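Local coordinates for pectate lyase 47 (Bacillus sp. TS-47, PDB 1VBL), which cleaves pectate by beta-elimination as a calcium-binding, thermostable pectate lyase of polysaccharide lyase family 1, a secreted bacterial enzyme, at residues 34-37 against 38-42; 46-49 against 50-53; 70-73 against 74-78; 86-90 against 91-95. One frame throughout, in Å; residues are numbered along the deposited sequence.

In the fold
Contacts 1, 2 and 3 cluster on one side of the chain, around helix 38-44 beside the parallel beta-helix, while contact 4 lies farther out. Contact 1 starts that helix and contact 2 follows its end; their centres are about 13 Å apart, and Ile-42 O probably accepts a hydrogen bond from Gly-47 N at 2.9 Å. The loop of contact 3, its centre about 12 Å from that of contact 1, meets the helix start through Thr-39 OG1 and Asn-75 OD1, 3.2 Å apart. Contact 4 is separate, its nearest atoms about 14 Å from contact 3. All four lie away from the calcium site formed by Asp-190, Asp-229 and Asp-233.

Contact 1: 34-37 against 38-42; sequences VVTN and RTELI
Asn-37 and Glu-40 cross at about a right angle, the amide and carboxylate planes turned 42° apart: Asn-37 reaches forward to the backbone N of Glu-40, while the Glu-40 carboxylate reaches back to Thr-36. With its CG tucked between backbone N and carbonyl carbon (chi1 61°), Asn-37 presents OD1 to Glu-40 N at 2.9 Å, a nearly straight bond of 175°. The Glu-40 chain, extended beyond CG, runs back past Asn-37, its CG 3.1 Å from Asn-37 OD1. At its end OE1 is gripped twice: Thr-36 N meets it at 2.7 Å nearly in line with the C-O bond, and Thr-36 OG1 donates, also at 2.7 Å, from above the carboxylate plane. One water joins Glu-40 OE1 to Val-34 O, and another links Glu-40 OE2 to Asn-37 ND2. An alanine in place of Glu-40 would remove the carboxylate and probably leave Thr-36 N and OG1 without their acceptor, freeing the threonine hydroxyl to turn. Beneath, Val-35 CG1 packs 3.2 Å from Glu-40 O, and Val-35 and Leu-41 both rest on Ile-61 of strand 59-63. The Asn-37 OD1 bond is a classic N-cap, closing the start of helix 38-44 just after strand 32-35.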
loop_
_atom_site.group_PDB
_atom_site.type_symbol
_atom_site.label_atom_id
_atom_site.label_comp_id
_atom_site.label_asym_id
_atom_site.label_seq_id
_atom_site.Cartn_x
_atom_site.Cartn_y
_atom_site.Cartn_z
ATOM N N VAL A 34 -19.637 3.357 15.836
ATOM C CA VAL A 34 -18.633 2.544 16.501
ATOM C C VAL A 34 -18.942 1.149 15.969
ATOM O O VAL A 34 -20.049 0.638 16.165
ATOM C CB VAL A 34 -18.789 2.558 18.032
ATOM C CG1 VAL A 34 -17.753 1.639 18.659
ATOM C CG2 VAL A 34 -18.619 3.979 18.560
ATOM N N VAL A 35 -17.982 0.542 15.279
ATOM C CA VAL A 35 -18.200 -0.782 14.707
ATOM C C VAL A 35 -17.242 -1.824 15.264
ATOM O O VAL A 35 -16.089 -1.520 15.577
ATOM C CB VAL A 35 -18.086 -0.740 13.165
ATOM C CG1 VAL A 35 -19.130 0.215 12.604
ATOM C CG2 VAL A 35 -16.686 -0.300 12.746
ATOM N N THR A 36 -17.731 -3.057 15.376
ATOM C CA THR A 36 -16.936 -4.150 15.923
ATOM C C THR A 36 -16.850 -5.388 15.022
ATOM O O THR A 36 -16.193 -6.367 15.374
ATOM C CB THR A 36 -17.494 -4.584 17.296
ATOM O OG1 THR A 36 -18.821 -5.098 17.130
ATOM C CG2 THR A 36 -17.545 -3.396 18.248
ATOM N N ASN A 37 -17.514 -5.350 13.870
ATOM C CA ASN A 37 -17.475 -6.476 12.940
ATOM C C ASN A 37 -17.806 -6.040 11.518
ATOM O O ASN A 37 -18.212 -4.905 11.289
ATOM C CB ASN A 37 -18.432 -7.590 13.390
ATOM C CG ASN A 37 -19.876 -7.137 13.443
ATOM O OD1 ASN A 37 -20.415 -6.631 12.462
ATOM N ND2 ASN A 37 -20.514 -7.327 14.595
ATOM N N ARG A 38 -17.636 -6.954 10.568
ATOM C CA ARG A 38 -17.884 -6.664 9.162
ATOM C C ARG A 38 -19.253 -6.065 8.871
ATOM O O ARG A 38 -19.360 -5.055 8.177
ATOM C CB ARG A 38 -17.699 -7.929 8.318
ATOM C CG ARG A 38 -17.912 -7.697 6.826
ATOM C CD ARG A 38 -17.603 -8.937 6.003
ATOM N NE ARG A 38 -17.884 -8.713 4.588
ATOM C CZ ARG A 38 -19.103 -8.540 4.086
ATOM N NH1 ARG A 38 -20.166 -8.572 4.882
ATOM N NH2 ARG A 38 -19.260 -8.323 2.788
ATOM N N THR A 39 -20.304 -6.690 9.391
ATOM C CA THR A 39 -21.652 -6.193 9.145
ATOM C C THR A 39 -21.841 -4.757 9.622
ATOM O O THR A 39 -22.337 -3.914 8.877
ATOM C CB THR A 39 -22.706 -7.092 9.821
ATOM O OG1 THR A 39 -22.616 -8.415 9.279
ATOM C CG2 THR A 39 -24.103 -6.546 9.579
ATOM N N GLU A 40 -21.443 -4.476 10.858
ATOM C CA GLU A 40 -21.592 -3.132 11.404
ATOM C C GLU A 40 -20.794 -2.118 10.591
ATOM O O GLU A 40 -21.215 -0.972 10.423
ATOM C CB GLU A 40 -21.138 -3.098 12.866
ATOM C CG GLU A 40 -21.812 -4.150 13.742
ATOM C CD GLU A 40 -21.509 -3.968 15.217
ATOM O OE1 GLU A 40 -20.402 -3.574 15.597
ATOM O OE2 GLU A 40 -22.488 -4.271 16.061
ATOM N N LEU A 41 -19.642 -2.545 10.082
ATOM C CA LEU A 41 -18.799 -1.662 9.285
ATOM C C LEU A 41 -19.514 -1.302 7.988
ATOM O O LEU A 41 -19.608 -0.129 7.628
ATOM C CB LEU A 41 -17.457 -2.339 8.975
ATOM C CG LEU A 41 -16.499 -1.611 8.023
ATOM C CD1 LEU A 41 -16.186 -0.218 8.554
ATOM C CD2 LEU A 41 -15.215 -2.422 7.876
ATOM N N ILE A 42 -20.023 -2.314 7.290
ATOM C CA ILE A 42 -20.727 -2.074 6.036
ATOM C C ILE A 42 -22.009 -1.272 6.259
ATOM O O ILE A 42 -22.406 -0.470 5.411
ATOM C CB ILE A 42 -21.043 -3.410 5.316
ATOM C CG1 ILE A 42 -19.730 -4.059 4.860
ATOM C CG2 ILE A 42 -21.951 -3.163 4.112
ATOM C CD1 ILE A 42 -19.899 -5.373 4.130
HETATM O O HOH W 1 -21.091 -1.606 17.759
HETATM O O HOH W 2 -23.403 -6.728 15.309
#

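Contact 2: 46-49 against 50-53; sequences GGNN and HTNQ
Asn-48 extends its side chain so that OD1 comes in front of the backbone of Thr-51. Its CG stands opposite the backbone N (chi1 -176°), and Thr-51 N donates to OD1 in a straight but long and weak bond of 3.3 Å. Thr-51 answers from its own side: OG1, held between its backbone N and carbonyl carbon, lies 3.3 Å from Asn-48 CB, and the two side chains pass at a slant. One residue on, Asn-52 turns its amide toward the backbone of Gly-46 and Gly-47, and its CB lies 3.4 Å from Asn-49 O. A second weak bond runs from Asn-52 N to Asn-49 O at 3.3 Å. The glycines suit their backbone: both have strongly positive phi, where a CB would be jammed against the preceding carbonyl oxygen, and Gly-46 completes a Schellman motif. Within 50-53, Gln-53 curls back over His-50. Its NE2 donates to His-50 O at 2.7 Å, the oxygen lying in the plane of the glutamine amide, and the same nitrogen sits 3.6 Å above one face of the imidazole, toward the rim. This firm bond fixes the rotation of the glutamine amide, whereas those from 51-52 to Asn-48 and Asn-49 are weak. The whole loop leads from helix 38-44 to strand 59-63. Asn-49 and Asn-52 both touch Ile-42 of that helix, while Asn-49 also packs on Val-128 and Tyr-129 of strand 127-129, where Gln-53 joins it on Tyr-129.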
loop_
_atom_site.group_PDB
_atom_site.type_symbol
_atom_site.label_atom_id
_atom_site.label_comp_id
_atom_site.label_asym_id
_atom_site.label_seq_id
_atom_site.Cartn_x
_atom_site.Cartn_y
_atom_site.Cartn_z
ATOM N N GLY A 46 -23.067 2.643 4.891
ATOM C CA GLY A 46 -24.187 2.820 3.982
ATOM C C GLY A 46 -25.248 1.736 3.978
ATOM O O GLY A 46 -26.396 2.007 3.637
ATOM N N GLY A 47 -24.873 0.511 4.332
ATOM C CA GLY A 47 -25.842 -0.571 4.365
ATOM C C GLY A 47 -25.716 -1.583 3.242
ATOM O O GLY A 47 -26.319 -2.655 3.299
ATOM N N ASN A 48 -24.934 -1.249 2.220
ATOM C CA ASN A 48 -24.737 -2.141 1.078
ATOM C C ASN A 48 -23.338 -1.910 0.521
ATOM O O ASN A 48 -23.064 -0.867 -0.068
ATOM C CB ASN A 48 -25.788 -1.853 0.003
ATOM C CG ASN A 48 -25.698 -2.807 -1.172
ATOM O OD1 ASN A 48 -24.709 -2.821 -1.906
ATOM N ND2 ASN A 48 -26.735 -3.615 -1.354
ATOM N N ASN A 49 -22.461 -2.893 0.704
ATOM C CA ASN A 49 -21.073 -2.785 0.261
ATOM C C ASN A 49 -20.857 -2.169 -1.119
ATOM O O ASN A 49 -20.133 -1.187 -1.253
ATOM C CB ASN A 49 -20.390 -4.154 0.297
ATOM C CG ASN A 49 -18.876 -4.049 0.199
ATOM O OD1 ASN A 49 -18.201 -5.002 -0.187
ATOM N ND2 ASN A 49 -18.338 -2.889 0.562
ATOM N N HIS A 50 -21.476 -2.734 -2.148
ATOM C CA HIS A 50 -21.272 -2.200 -3.489
ATOM C C HIS A 50 -21.678 -0.734 -3.651
ATOM O O HIS A 50 -20.861 0.097 -4.068
ATOM C CB HIS A 50 -21.993 -3.060 -4.531
ATOM C CG HIS A 50 -21.664 -2.682 -5.943
ATOM N ND1 HIS A 50 -22.240 -1.603 -6.579
ATOM C CD2 HIS A 50 -20.775 -3.205 -6.822
ATOM C CE1 HIS A 50 -21.721 -1.477 -7.788
ATOM N NE2 HIS A 50 -20.828 -2.436 -7.959
ATOM N N THR A 51 -22.918 -0.401 -3.302
ATOM C CA THR A 51 -23.390 0.974 -3.450
ATOM C C THR A 51 -22.853 1.945 -2.404
ATOM O O THR A 51 -23.059 3.154 -2.514
ATOM C CB THR A 51 -24.939 1.045 -3.447
ATOM O OG1 THR A 51 -25.445 0.660 -2.162
ATOM C CG2 THR A 51 -25.511 0.118 -4.516
ATOM N N ASN A 52 -22.165 1.428 -1.390
ATOM C CA ASN A 52 -21.601 2.286 -0.351
ATOM C C ASN A 52 -20.612 3.296 -0.941
ATOM O O ASN A 52 -20.375 4.359 -0.360
ATOM C CB ASN A 52 -20.895 1.443 0.715
ATOM C CG ASN A 52 -21.854 0.877 1.750
ATOM O OD1 ASN A 52 -21.468 0.052 2.585
ATOM N ND2 ASN A 52 -23.107 1.321 1.706
ATOM N N GLN A 53 -20.035 2.960 -2.091
ATOM C CA GLN A 53 -19.077 3.844 -2.746
ATOM C C GLN A 53 -19.729 5.162 -3.163
ATOM O O GLN A 53 -19.043 6.166 -3.359
ATOM C CB GLN A 53 -18.466 3.152 -3.970
ATOM C CG GLN A 53 -19.482 2.679 -5.005
ATOM C CD GLN A 53 -18.847 1.861 -6.120
ATOM O OE1 GLN A 53 -18.039 2.370 -6.897
ATOM N NE2 GLN A 53 -19.211 0.585 -6.199
#

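Contact 3: 70-73 against 74-78; sequences NVDD and NNQPV
The Asp-72 carboxylate is approached on both faces through one oxygen, OD1. Gln-76 N reaches it at 3.0 Å from well above the plane, and Asn-74 N at 2.7 Å from the opposite face, on the anti side. The other oxygen, OD2, has Gln-76 CB 3.4 Å away, since the two side chains lie alongside and point the same way. What brings the carboxylate over the turn is the first torsion: CG sits between backbone N and carbonyl carbon (chi1 56°). The Asp-72 backbone is held as well, its N donating to Gln-76 O at 2.7 Å and its O accepting from Asn-75 N at 2.8 Å. Farther along, Val-78 N bonds to Asn-70 O at 3.1 Å, and Val-78 CG1 packs against Asp-72 CB. Arg-125 binds this loop from helix 110-126, forming a salt bridge with Asp-73 and a hydrogen bond with Val-71 O. Asn-75, which has left-handed backbone angles, follows the two helical residues Asp-73 and Asn-74. The type I turn from Asp-72 to Asn-75, overlaid by the Asx turn of Asp-72 and with the backbones bridged at Val-71 and Pro-77, is characteristic of a 3:5 beta hairpin with a G1 bulge.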
loop_
_atom_site.group_PDB
_atom_site.type_symbol
_atom_site.label_atom_id
_atom_site.label_comp_id
_atom_site.label_asym_id
_atom_site.label_seq_id
_atom_site.Cartn_x
_atom_site.Cartn_y
_atom_site.Cartn_z
ATOM N N ASN A 70 -13.113 -11.509 6.546
ATOM C CA ASN A 70 -13.267 -12.821 5.928
ATOM C C ASN A 70 -14.298 -13.625 6.732
ATOM O O ASN A 70 -13.992 -14.699 7.254
ATOM C CB ASN A 70 -11.916 -13.541 5.943
ATOM C CG ASN A 70 -11.803 -14.608 4.878
ATOM O OD1 ASN A 70 -11.125 -15.618 5.074
ATOM N ND2 ASN A 70 -12.446 -14.385 3.737
ATOM N N VAL A 71 -15.516 -13.096 6.835
ATOM C CA VAL A 71 -16.583 -13.750 7.590
ATOM C C VAL A 71 -17.908 -13.701 6.835
ATOM O O VAL A 71 -18.097 -12.852 5.958
ATOM C CB VAL A 71 -16.792 -13.068 8.965
ATOM C CG1 VAL A 71 -15.504 -13.121 9.780
ATOM C CG2 VAL A 71 -17.229 -11.621 8.771
ATOM N N ASP A 72 -18.828 -14.604 7.173
ATOM C CA ASP A 72 -20.121 -14.610 6.506
ATOM C C ASP A 72 -21.013 -13.509 7.062
ATOM O O ASP A 72 -20.580 -12.704 7.889
ATOM C CB ASP A 72 -20.813 -15.977 6.629
ATOM C CG ASP A 72 -20.984 -16.432 8.068
ATOM O OD1 ASP A 72 -21.312 -15.597 8.932
ATOM O OD2 ASP A 72 -20.808 -17.642 8.328
ATOM N N ASP A 73 -22.261 -13.475 6.610
ATOM C CA ASP A 73 -23.191 -12.449 7.054
ATOM C C ASP A 73 -23.568 -12.558 8.528
ATOM O O ASP A 73 -24.179 -11.648 9.088
ATOM C CB ASP A 73 -24.429 -12.464 6.158
ATOM C CG ASP A 73 -24.084 -12.184 4.708
ATOM O OD1 ASP A 73 -23.496 -11.111 4.439
ATOM O OD2 ASP A 73 -24.387 -13.033 3.840
ATOM N N ASN A 74 -23.201 -13.669 9.156
ATOM C CA ASN A 74 -23.465 -13.852 10.577
ATOM C C ASN A 74 -22.159 -13.568 11.314
ATOM O O ASN A 74 -22.008 -13.885 12.494
ATOM C CB ASN A 74 -23.944 -15.276 10.865
ATOM C CG ASN A 74 -25.324 -15.548 10.295
ATOM O OD1 ASN A 74 -26.268 -14.796 10.543
ATOM N ND2 ASN A 74 -25.449 -16.627 9.531
ATOM N N ASN A 75 -21.220 -12.969 10.586
ATOM C CA ASN A 75 -19.910 -12.602 11.112
ATOM C C ASN A 75 -19.053 -13.776 11.568
ATOM O O ASN A 75 -18.150 -13.614 12.390
ATOM C CB ASN A 75 -20.068 -11.588 12.247
ATOM C CG ASN A 75 -20.643 -10.266 11.765
ATOM O OD1 ASN A 75 -20.078 -9.615 10.880
ATOM N ND2 ASN A 75 -21.773 -9.864 12.341
ATOM N N GLN A 76 -19.334 -14.958 11.031
ATOM C CA GLN A 76 -18.556 -16.143 11.367
ATOM C C GLN A 76 -17.459 -16.317 10.320
ATOM O O GLN A 76 -17.697 -16.146 9.127
ATOM C CB GLN A 76 -19.446 -17.387 11.397
ATOM C CG GLN A 76 -20.452 -17.409 12.533
ATOM C CD GLN A 76 -19.828 -17.041 13.865
ATOM O OE1 GLN A 76 -19.792 -15.868 14.247
ATOM N NE2 GLN A 76 -19.317 -18.039 14.573
ATOM N N PRO A 77 -16.237 -16.658 10.757
ATOM C CA PRO A 77 -15.125 -16.845 9.821
ATOM C C PRO A 77 -15.396 -17.899 8.749
ATOM O O PRO A 77 -15.976 -18.951 9.027
ATOM C CB PRO A 77 -13.962 -17.222 10.739
ATOM C CG PRO A 77 -14.644 -17.888 11.901
ATOM C CD PRO A 77 -15.819 -16.973 12.134
ATOM N N VAL A 78 -14.984 -17.602 7.520
ATOM C CA VAL A 78 -15.173 -18.527 6.411
ATOM C C VAL A 78 -13.823 -18.873 5.803
ATOM O O VAL A 78 -12.869 -18.099 5.902
ATOM C CB VAL A 78 -16.085 -17.929 5.309
ATOM C CG1 VAL A 78 -17.443 -17.577 5.893
ATOM C CG2 VAL A 78 -15.431 -16.692 4.692
HETATM O O HOH W 3 -20.401 -10.103 7.479
#

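Contact 4: 86-90 against 91-95; sequences PHFDF and EAYLR
A capped helix start with a hydrophobic staple opens helix 90-97, Asp-89 taking the N-cap position and Phe-88 and Tyr-93 closing the staple across it. Asp-89 OD1 accepts from Ala-92 N at 2.8 Å through its anti lone pair, the one away from OD2. The side chain attains this with CG opposite the backbone N (chi1 177°), which carries the carboxylate forward over the first turn. The regular helical bonds begin at once, Asp-89 O receiving Tyr-93 N and Phe-90 O receiving Leu-94 N. In the staple, Phe-88 CE2 meets Tyr-93 CD2 at 3.8 Å; the rings are inclined at 45°, their centroids 5.9 Å apart. Phe-88 also packs edge-to-face with Phe-172, while the hydroxyl of Tyr-93 bonds to Glu-112 of helix 110-126. On another side of the helix Phe-90 pairs with Leu-94, one turn on. Leu-94 CD1 sits over one face of the phenyl ring in a CH-pi contact, 3.7 Å from the centroid and displaced toward CE2, which it approaches to 3.3 Å. Tyr-220 forms an edge-to-face pair with the same ring. With an alanine at Phe-90 the ring would be gone, and Leu-94 CD1 would probably face a gap, with the Tyr-220 ring also losing its aromatic mate. On the polar side, a water donates to Asp-89 OD1 at 2.7 Å and accepts from Arg-95 NH2 at 2.9 Å.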
loop_
_atom_site.group_PDB
_atom_site.type_symbol
_atom_site.label_atom_id
_atom_site.label_comp_id
_atom_site.label_asym_id
_atom_site.label_seq_id
_atom_site.Cartn_x
_atom_site.Cartn_y
_atom_site.Cartn_z
ATOM N N PRO A 86 -18.022 -24.408 -7.775
ATOM C CA PRO A 86 -18.240 -25.856 -7.907
ATOM C C PRO A 86 -17.310 -26.506 -8.935
ATOM O O PRO A 86 -17.007 -27.698 -8.851
ATOM C CB PRO A 86 -19.703 -25.952 -8.346
ATOM C CG PRO A 86 -20.312 -24.691 -7.828
ATOM C CD PRO A 86 -19.252 -23.661 -8.082
ATOM N N HIS A 87 -16.868 -25.715 -9.905
ATOM C CA HIS A 87 -16.003 -26.212 -10.967
ATOM C C HIS A 87 -14.525 -25.971 -10.704
ATOM O O HIS A 87 -13.690 -26.186 -11.584
ATOM C CB HIS A 87 -16.392 -25.565 -12.298
ATOM C CG HIS A 87 -17.815 -25.814 -12.695
ATOM N ND1 HIS A 87 -18.286 -27.066 -13.022
ATOM C CD2 HIS A 87 -18.870 -24.973 -12.800
ATOM C CE1 HIS A 87 -19.573 -26.987 -13.315
ATOM N NE2 HIS A 87 -19.952 -25.728 -13.187
ATOM N N PHE A 88 -14.197 -25.520 -9.499
ATOM C CA PHE A 88 -12.805 -25.277 -9.167
ATOM C C PHE A 88 -12.255 -26.259 -8.150
ATOM O O PHE A 88 -12.928 -26.626 -7.189
ATOM C CB PHE A 88 -12.608 -23.854 -8.640
ATOM C CG PHE A 88 -11.190 -23.555 -8.236
ATOM C CD1 PHE A 88 -10.757 -23.777 -6.932
ATOM C CD2 PHE A 88 -10.275 -23.087 -9.175
ATOM C CE1 PHE A 88 -9.431 -23.537 -6.566
ATOM C CE2 PHE A 88 -8.948 -22.844 -8.822
ATOM C CZ PHE A 88 -8.525 -23.071 -7.515
ATOM N N ASP A 89 -11.017 -26.681 -8.385
ATOM C CA ASP A 89 -10.308 -27.592 -7.498
ATOM C C ASP A 89 -8.834 -27.222 -7.599
ATOM O O ASP A 89 -8.254 -27.257 -8.684
ATOM C CB ASP A 89 -10.517 -29.046 -7.920
ATOM C CG ASP A 89 -9.728 -30.018 -7.058
ATOM O OD1 ASP A 89 -8.542 -30.266 -7.362
ATOM O OD2 ASP A 89 -10.292 -30.522 -6.063
ATOM N N PHE A 90 -8.241 -26.855 -6.467
ATOM C CA PHE A 90 -6.842 -26.444 -6.431
ATOM C C PHE A 90 -5.898 -27.455 -7.072
ATOM O O PHE A 90 -5.100 -27.102 -7.939
ATOM C CB PHE A 90 -6.401 -26.183 -4.987
ATOM C CG PHE A 90 -5.062 -25.507 -4.879
ATOM C CD1 PHE A 90 -4.105 -25.968 -3.981
ATOM C CD2 PHE A 90 -4.759 -24.405 -5.671
ATOM C CE1 PHE A 90 -2.866 -25.343 -3.878
ATOM C CE2 PHE A 90 -3.523 -23.772 -5.573
ATOM C CZ PHE A 90 -2.575 -24.242 -4.675
ATOM N N GLU A 91 -5.978 -28.709 -6.638
ATOM C CA GLU A 91 -5.114 -29.748 -7.187
ATOM C C GLU A 91 -5.264 -29.853 -8.698
ATOM O O GLU A 91 -4.273 -29.972 -9.421
ATOM C CB GLU A 91 -5.431 -31.100 -6.548
ATOM C CG GLU A 91 -4.884 -31.264 -5.144
ATOM C CD GLU A 91 -5.314 -32.573 -4.510
ATOM O OE1 GLU A 91 -5.131 -33.632 -5.148
ATOM O OE2 GLU A 91 -5.832 -32.540 -3.373
ATOM N N ALA A 92 -6.505 -29.809 -9.170
ATOM C CA ALA A 92 -6.775 -29.898 -10.600
ATOM C C ALA A 92 -6.182 -28.689 -11.315
ATOM O O ALA A 92 -5.695 -28.797 -12.439
ATOM C CB ALA A 92 -8.279 -29.972 -10.846
ATOM N N TYR A 93 -6.224 -27.536 -10.656
ATOM C CA TYR A 93 -5.683 -26.318 -11.239
ATOM C C TYR A 93 -4.170 -26.454 -11.347
ATOM O O TYR A 93 -3.568 -26.056 -12.343
ATOM C CB TYR A 93 -6.054 -25.109 -10.373
ATOM C CG TYR A 93 -5.657 -23.777 -10.969
ATOM C CD1 TYR A 93 -4.371 -23.266 -10.793
ATOM C CD2 TYR A 93 -6.569 -23.027 -11.716
ATOM C CE1 TYR A 93 -4.001 -22.041 -11.342
ATOM C CE2 TYR A 93 -6.209 -21.802 -12.270
ATOM C CZ TYR A 93 -4.923 -21.317 -12.079
ATOM O OH TYR A 93 -4.558 -20.111 -12.634
ATOM N N LEU A 94 -3.560 -27.023 -10.312
ATOM C CA LEU A 94 -2.117 -27.230 -10.297
ATOM C C LEU A 94 -1.692 -28.184 -11.410
ATOM O O LEU A 94 -0.714 -27.930 -12.117
ATOM C CB LEU A 94 -1.681 -27.794 -8.944
ATOM C CG LEU A 94 -1.102 -26.812 -7.921
ATOM C CD1 LEU A 94 -1.897 -25.527 -7.900
ATOM C CD2 LEU A 94 -1.089 -27.477 -6.550
ATOM N N ARG A 95 -2.432 -29.278 -11.566
ATOM C CA ARG A 95 -2.119 -30.265 -12.595
ATOM C C ARG A 95 -2.314 -29.710 -14.001
ATOM O O ARG A 95 -1.541 -30.001 -14.912
ATOM C CB ARG A 95 -2.994 -31.515 -12.428
ATOM C CG ARG A 95 -2.666 -32.367 -11.212
ATOM C CD ARG A 95 -3.293 -33.755 -11.336
ATOM N NE ARG A 95 -4.753 -33.720 -11.297
ATOM C CZ ARG A 95 -5.469 -33.579 -10.186
ATOM N NH1 ARG A 95 -4.864 -33.464 -9.011
ATOM N NH2 ARG A 95 -6.793 -33.547 -10.251
HETATM O O HOH W 4 -8.239 -32.948 -7.801
#